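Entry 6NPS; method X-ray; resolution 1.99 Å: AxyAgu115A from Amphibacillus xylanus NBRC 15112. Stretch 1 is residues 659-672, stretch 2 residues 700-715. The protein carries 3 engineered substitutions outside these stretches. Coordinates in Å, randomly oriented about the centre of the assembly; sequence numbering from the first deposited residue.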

# COMPACT_ATOMS: atom_id res chain seq x y z
N LEU A 659 10.28 -7.79 11.41
CA LEU A 659 10.82 -7.92 12.75
C LEU A 659 10.03 -9.04 13.44
O LEU A 659 8.78 -8.96 13.50
CB LEU A 659 10.70 -6.60 13.53
CG LEU A 659 11.44 -5.41 12.86
CD1 LEU A 659 11.09 -4.03 13.46
CD2 LEU A 659 12.94 -5.66 12.95
N PRO A 660 10.69 -10.08 13.96
CA PRO A 660 9.94 -11.23 14.53
C PRO A 660 9.00 -10.83 15.65
O PRO A 660 9.32 -9.99 16.46
CB PRO A 660 11.04 -12.15 15.07
CG PRO A 660 12.35 -11.54 14.65
CD PRO A 660 12.13 -10.12 14.23
N VAL A 661 7.86 -11.50 15.74
CA VAL A 661 6.99 -11.26 16.89
C VAL A 661 7.45 -12.12 18.07
O VAL A 661 8.30 -13.00 17.92
CB VAL A 661 5.52 -11.56 16.54
CG1 VAL A 661 5.04 -10.62 15.40
CG2 VAL A 661 5.36 -13.05 16.16
N ASN A 662 6.86 -11.89 19.22
CA ASN A 662 7.28 -12.53 20.48
C ASN A 662 6.79 -13.97 20.63
O ASN A 662 7.55 -14.83 21.10
CB ASN A 662 6.80 -11.72 21.67
CG ASN A 662 7.43 -10.32 21.73
OD1 ASN A 662 8.58 -10.12 21.33
ND2 ASN A 662 6.68 -9.34 22.26
N LYS A 663 5.49 -14.28 20.26
CA LYS A 663 5.01 -15.63 20.56
C LYS A 663 5.35 -16.60 19.44
O LYS A 663 5.47 -16.20 18.29
CB LYS A 663 3.50 -15.63 20.77
CG LYS A 663 3.05 -15.11 22.13
CD LYS A 663 1.54 -15.17 22.28
CE LYS A 663 1.07 -14.37 23.50
NZ LYS A 663 2.13 -13.45 24.05
N PRO A 664 5.51 -17.92 19.76
CA PRO A 664 5.88 -18.92 18.72
C PRO A 664 4.70 -19.30 17.83
O PRO A 664 4.13 -20.41 17.88
CB PRO A 664 6.40 -20.10 19.55
CG PRO A 664 5.67 -20.00 20.80
CD PRO A 664 5.50 -18.52 21.10
N ARG A 665 4.32 -18.36 17.00
CA ARG A 665 3.17 -18.49 16.14
C ARG A 665 3.61 -19.04 14.78
O ARG A 665 4.76 -18.86 14.34
CB ARG A 665 2.48 -17.12 15.96
CG ARG A 665 1.95 -16.51 17.22
CD ARG A 665 1.93 -14.92 17.19
NE ARG A 665 1.57 -14.41 15.85
CZ ARG A 665 1.53 -13.11 15.54
NH1 ARG A 665 1.86 -12.22 16.48
NH2 ARG A 665 1.21 -12.72 14.28
N LEU A 666 2.66 -19.68 14.11
CA LEU A 666 2.89 -20.29 12.82
C LEU A 666 1.74 -19.94 11.89
O LEU A 666 0.57 -20.10 12.26
CB LEU A 666 2.99 -21.83 12.97
CG LEU A 666 4.25 -22.36 13.66
CD1 LEU A 666 4.13 -23.92 13.76
CD2 LEU A 666 5.50 -21.97 12.88
N LEU A 667 2.06 -19.53 10.69
CA LEU A 667 1.05 -19.22 9.70
C LEU A 667 0.86 -20.43 8.80
O LEU A 667 1.83 -20.94 8.25
CB LEU A 667 1.46 -17.98 8.90
CG LEU A 667 0.42 -17.61 7.86
CD1 LEU A 667 -0.79 -16.99 8.59
CD2 LEU A 667 1.00 -16.65 6.83
N VAL A 668 -0.38 -20.88 8.65
CA VAL A 668 -0.72 -21.94 7.69
C VAL A 668 -1.34 -21.30 6.46
O VAL A 668 -2.31 -20.54 6.57
CB VAL A 668 -1.69 -22.96 8.32
CG1 VAL A 668 -2.11 -24.02 7.29
CG2 VAL A 668 -1.08 -23.59 9.56
N SER A 669 -0.82 -21.62 5.26
CA SER A 669 -1.36 -21.03 4.05
C SER A 669 -1.54 -22.09 2.97
O SER A 669 -0.76 -23.04 2.88
CB SER A 669 -0.45 -19.88 3.55
OG SER A 669 0.87 -20.33 3.28
N ILE A 670 -2.59 -21.92 2.17
CA ILE A 670 -2.91 -22.88 1.10
C ILE A 670 -2.15 -22.45 -0.15
O ILE A 670 -2.30 -21.32 -0.61
CB ILE A 670 -4.42 -22.91 0.82
CG1 ILE A 670 -5.22 -23.16 2.11
CG2 ILE A 670 -4.74 -23.94 -0.31
CD1 ILE A 670 -4.72 -24.40 2.87
N ASP A 671 -1.35 -23.34 -0.72
CA ASP A 671 -0.51 -22.88 -1.82
C ASP A 671 -1.38 -22.52 -3.03
O ASP A 671 -2.41 -23.15 -3.28
CB ASP A 671 0.52 -23.95 -2.18
CG ASP A 671 1.51 -24.22 -1.03
OD1 ASP A 671 1.43 -23.54 0.02
OD2 ASP A 671 2.35 -25.13 -1.17
N GLY A 672 -0.99 -21.47 -3.75
CA GLY A 672 -1.73 -21.01 -4.91
C GLY A 672 -2.89 -20.08 -4.63
O GLY A 672 -3.62 -19.74 -5.57
N ALA A 700 -1.28 -31.76 -4.05
CA ALA A 700 -1.58 -30.41 -3.60
C ALA A 700 -0.68 -30.13 -2.41
O ALA A 700 -0.01 -31.03 -1.89
CB ALA A 700 -3.05 -30.25 -3.22
N SER A 701 -0.66 -28.87 -1.96
CA SER A 701 0.21 -28.62 -0.82
C SER A 701 -0.25 -27.39 -0.06
O SER A 701 -0.99 -26.55 -0.57
CB SER A 701 1.68 -28.47 -1.24
OG SER A 701 1.88 -27.44 -2.16
N PHE A 702 0.18 -27.33 1.20
CA PHE A 702 0.06 -26.11 1.99
C PHE A 702 1.39 -25.87 2.68
O PHE A 702 2.25 -26.75 2.75
CB PHE A 702 -1.11 -26.21 2.98
CG PHE A 702 -0.98 -27.27 4.04
CD1 PHE A 702 -1.45 -28.58 3.81
CD2 PHE A 702 -0.42 -26.97 5.28
CE1 PHE A 702 -1.37 -29.55 4.82
CE2 PHE A 702 -0.33 -27.92 6.29
CZ PHE A 702 -0.81 -29.23 6.07
N THR A 703 1.56 -24.65 3.22
CA THR A 703 2.83 -24.27 3.82
C THR A 703 2.59 -23.83 5.26
O THR A 703 1.53 -23.29 5.59
CB THR A 703 3.49 -23.16 2.97
OG1 THR A 703 3.70 -23.68 1.66
CG2 THR A 703 4.86 -22.72 3.53
N ILE A 704 3.57 -24.11 6.10
CA ILE A 704 3.63 -23.63 7.48
C ILE A 704 4.87 -22.75 7.61
O ILE A 704 5.97 -23.18 7.25
CB ILE A 704 3.68 -24.80 8.49
CG1 ILE A 704 2.54 -25.78 8.24
CG2 ILE A 704 3.65 -24.30 9.95
CD1 ILE A 704 2.76 -27.13 8.92
N SER A 705 4.70 -21.51 8.14
CA SER A 705 5.73 -20.49 8.12
C SER A 705 5.89 -19.84 9.48
O SER A 705 4.91 -19.53 10.16
CB SER A 705 5.42 -19.36 7.12
OG SER A 705 5.26 -19.90 5.84
N SER A 706 7.15 -19.54 9.81
CA SER A 706 7.52 -18.82 11.02
C SER A 706 7.19 -17.32 10.93
O SER A 706 7.49 -16.66 9.92
CB SER A 706 9.02 -18.94 11.28
OG SER A 706 9.40 -20.28 11.51
N VAL A 707 6.67 -16.78 12.02
CA VAL A 707 6.57 -15.34 12.22
C VAL A 707 7.44 -14.87 13.35
O VAL A 707 7.58 -13.66 13.54
CB VAL A 707 5.12 -14.89 12.47
CG1 VAL A 707 4.26 -15.22 11.27
CG2 VAL A 707 4.59 -15.54 13.72
N SER A 708 8.00 -15.78 14.15
CA SER A 708 8.88 -15.44 15.26
C SER A 708 10.23 -16.13 15.07
O SER A 708 10.40 -16.99 14.20
CB SER A 708 8.27 -15.87 16.58
OG SER A 708 8.49 -17.28 16.67
N GLU A 709 11.19 -15.79 15.92
CA GLU A 709 12.47 -16.48 15.95
C GLU A 709 12.53 -17.56 17.03
O GLU A 709 13.62 -18.01 17.39
CB GLU A 709 13.61 -15.47 16.13
CG GLU A 709 14.23 -15.10 14.80
CD GLU A 709 15.14 -13.88 14.86
OE1 GLU A 709 15.52 -13.37 13.78
OE2 GLU A 709 15.46 -13.44 15.99
N LYS A 710 11.37 -18.02 17.51
CA LYS A 710 11.27 -19.05 18.54
C LYS A 710 10.99 -20.40 17.90
O LYS A 710 10.47 -20.50 16.79
CB LYS A 710 10.15 -18.71 19.53
CG LYS A 710 10.64 -17.92 20.72
CD LYS A 710 10.21 -16.49 20.66
CE LYS A 710 10.52 -15.78 21.97
NZ LYS A 710 10.44 -14.31 21.84
N LYS A 711 11.34 -21.46 18.62
CA LYS A 711 11.01 -22.77 18.07
C LYS A 711 9.51 -23.00 18.23
O LYS A 711 8.91 -22.69 19.28
CB LYS A 711 11.85 -23.89 18.72
CG LYS A 711 12.00 -23.83 20.21
CD LYS A 711 10.83 -24.51 20.93
CE LYS A 711 10.93 -24.40 22.45
NZ LYS A 711 9.58 -24.40 23.10
N ALA A 712 8.87 -23.45 17.16
CA ALA A 712 7.43 -23.64 17.13
C ALA A 712 7.14 -25.01 16.53
O ALA A 712 7.49 -25.25 15.38
CB ALA A 712 6.77 -22.56 16.27
N GLU A 713 6.54 -25.91 17.31
CA GLU A 713 6.21 -27.25 16.83
C GLU A 713 4.81 -27.30 16.24
O GLU A 713 3.89 -26.66 16.74
CB GLU A 713 6.30 -28.27 17.97
CG GLU A 713 7.67 -28.42 18.59
CD GLU A 713 7.74 -29.60 19.56
OE1 GLU A 713 7.21 -30.69 19.23
OE2 GLU A 713 8.33 -29.44 20.66
N TYR A 714 4.65 -28.06 15.17
CA TYR A 714 3.33 -28.31 14.61
C TYR A 714 3.02 -29.81 14.64
O TYR A 714 3.94 -30.63 14.66
CB TYR A 714 3.22 -27.74 13.16
CG TYR A 714 4.30 -28.20 12.21
CD1 TYR A 714 4.15 -29.38 11.48
CD2 TYR A 714 5.48 -27.47 12.05
CE1 TYR A 714 5.14 -29.82 10.60
CE2 TYR A 714 6.47 -27.90 11.17
CZ TYR A 714 6.30 -29.07 10.46
OH TYR A 714 7.27 -29.51 9.60
N HIS A 715 1.74 -30.16 14.63
CA HIS A 715 1.29 -31.55 14.56
C HIS A 715 0.13 -31.65 13.57
O HIS A 715 -0.86 -30.91 13.67
CB HIS A 715 0.87 -32.08 15.95
CG HIS A 715 1.79 -31.64 17.06
ND1 HIS A 715 3.03 -32.21 17.27
CD2 HIS A 715 1.66 -30.66 17.99
CE1 HIS A 715 3.62 -31.62 18.29
NE2 HIS A 715 2.81 -30.67 18.74
O HOH W 1 10.96 -13.96 18.24
O HOH W 2 7.19 -18.62 14.70
O HOH W 3 2.64 -20.33 5.57

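Residues 666-670 form a strand that pairs with strand 700-706. The two run antiparallel, with 158° between their N-to-C directions, and their axes approach to 4.6 Å. The register pairs Leu666 with Ser706, Leu667 with Ser705, Val668 with Ile704, Ser669 with Thr703 and Ile670 with Phe702. Hydrogen-bonded and non-hydrogen-bonded pairs alternate along this ladder.

Leu667 and Ser705 exchange two backbone bonds. Leu667 N donates to Ser705 O at 2.9 Å, and Ser705 N donates to Leu667 O at 2.9 Å. Ser669 and Thr703 repeat the pattern: Ser669 N to Thr703 O is 2.9 Å, and Thr703 N to Ser669 O is 2.8 Å. One further bond, from Asp671 N to Ser701 O at 3.2 Å, carries the pairing past the end of strand 666-670. Between these bonds, CA atoms also lean on carbonyl oxygens. Ile704 CA lies 3.3 Å from Leu667 O, and Val668 CA lies 3.4 Å from Thr703 O.

Before the strand the backbones meet again. Val661 N donates to Val707 O at 3.1 Å with a nearly straight geometry. Elsewhere in this region water fills the gap. Water 1 donates to Val661 O at 2.8 Å and accepts from Glu709 N at 3.0 Å. Water 2 donates to Arg665 O at 2.5 Å and accepts from Ser708 N at 3.0 Å.

The side chains of the ladder alternate between two faces. Leu666, Val668 and Ile670 share one face with Ile704 and Phe702, and this face is largely apolar. Val668 CG1 packs on Phe702 CD2 at 3.9 Å, and Ile670 CD1 reaches Phe702 CB at 4.0 Å. Leu666 also bridges to strand 712-715. Leu666 CG lies 3.6 Å from Ala712 CB, while Leu666 CD1 lies 3.9 Å from Ile704 CG2 and 4.0 Å from Tyr714 CB. That CD1 sits at the edge of the Tyr714 ring, near the ring plane. Leu666 thus touches both strands of the second stretch.

The face carrying Leu667, Ser669, Thr703 and Ser705 is more polar. Water 3 donates to Leu667 O at 2.9 Å. Water 3 also hydrogen-bonds Ser669 OG at 2.9 Å and Ser705 OG at 2.7 Å, so it links the two strands.

Asp671 closes this end of the contact. Its carboxylate uses both oxygens: Thr703 OG1 donates to Asp671 OD1 at 2.8 Å, and Ser701 OG donates to Asp671 OD2 at 2.6 Å. With its backbone N also bonded to Ser701 O, Asp671 is held by main chain and side chain alike.

At the other end, Val707 points toward the first stretch. Val707 CG2 meets Val661 CG2 at 3.6 Å and Arg665 CB at 3.5 Å. Lys710 NZ donates to Asn662 O at 3.0 Å, tying an exposed lysine to a loop carbonyl. Pro664 CB rests 4.1 Å from Ala712 CB. Ser708 OG turns back within its own loop and accepts from Lys710 N at 3.1 Å.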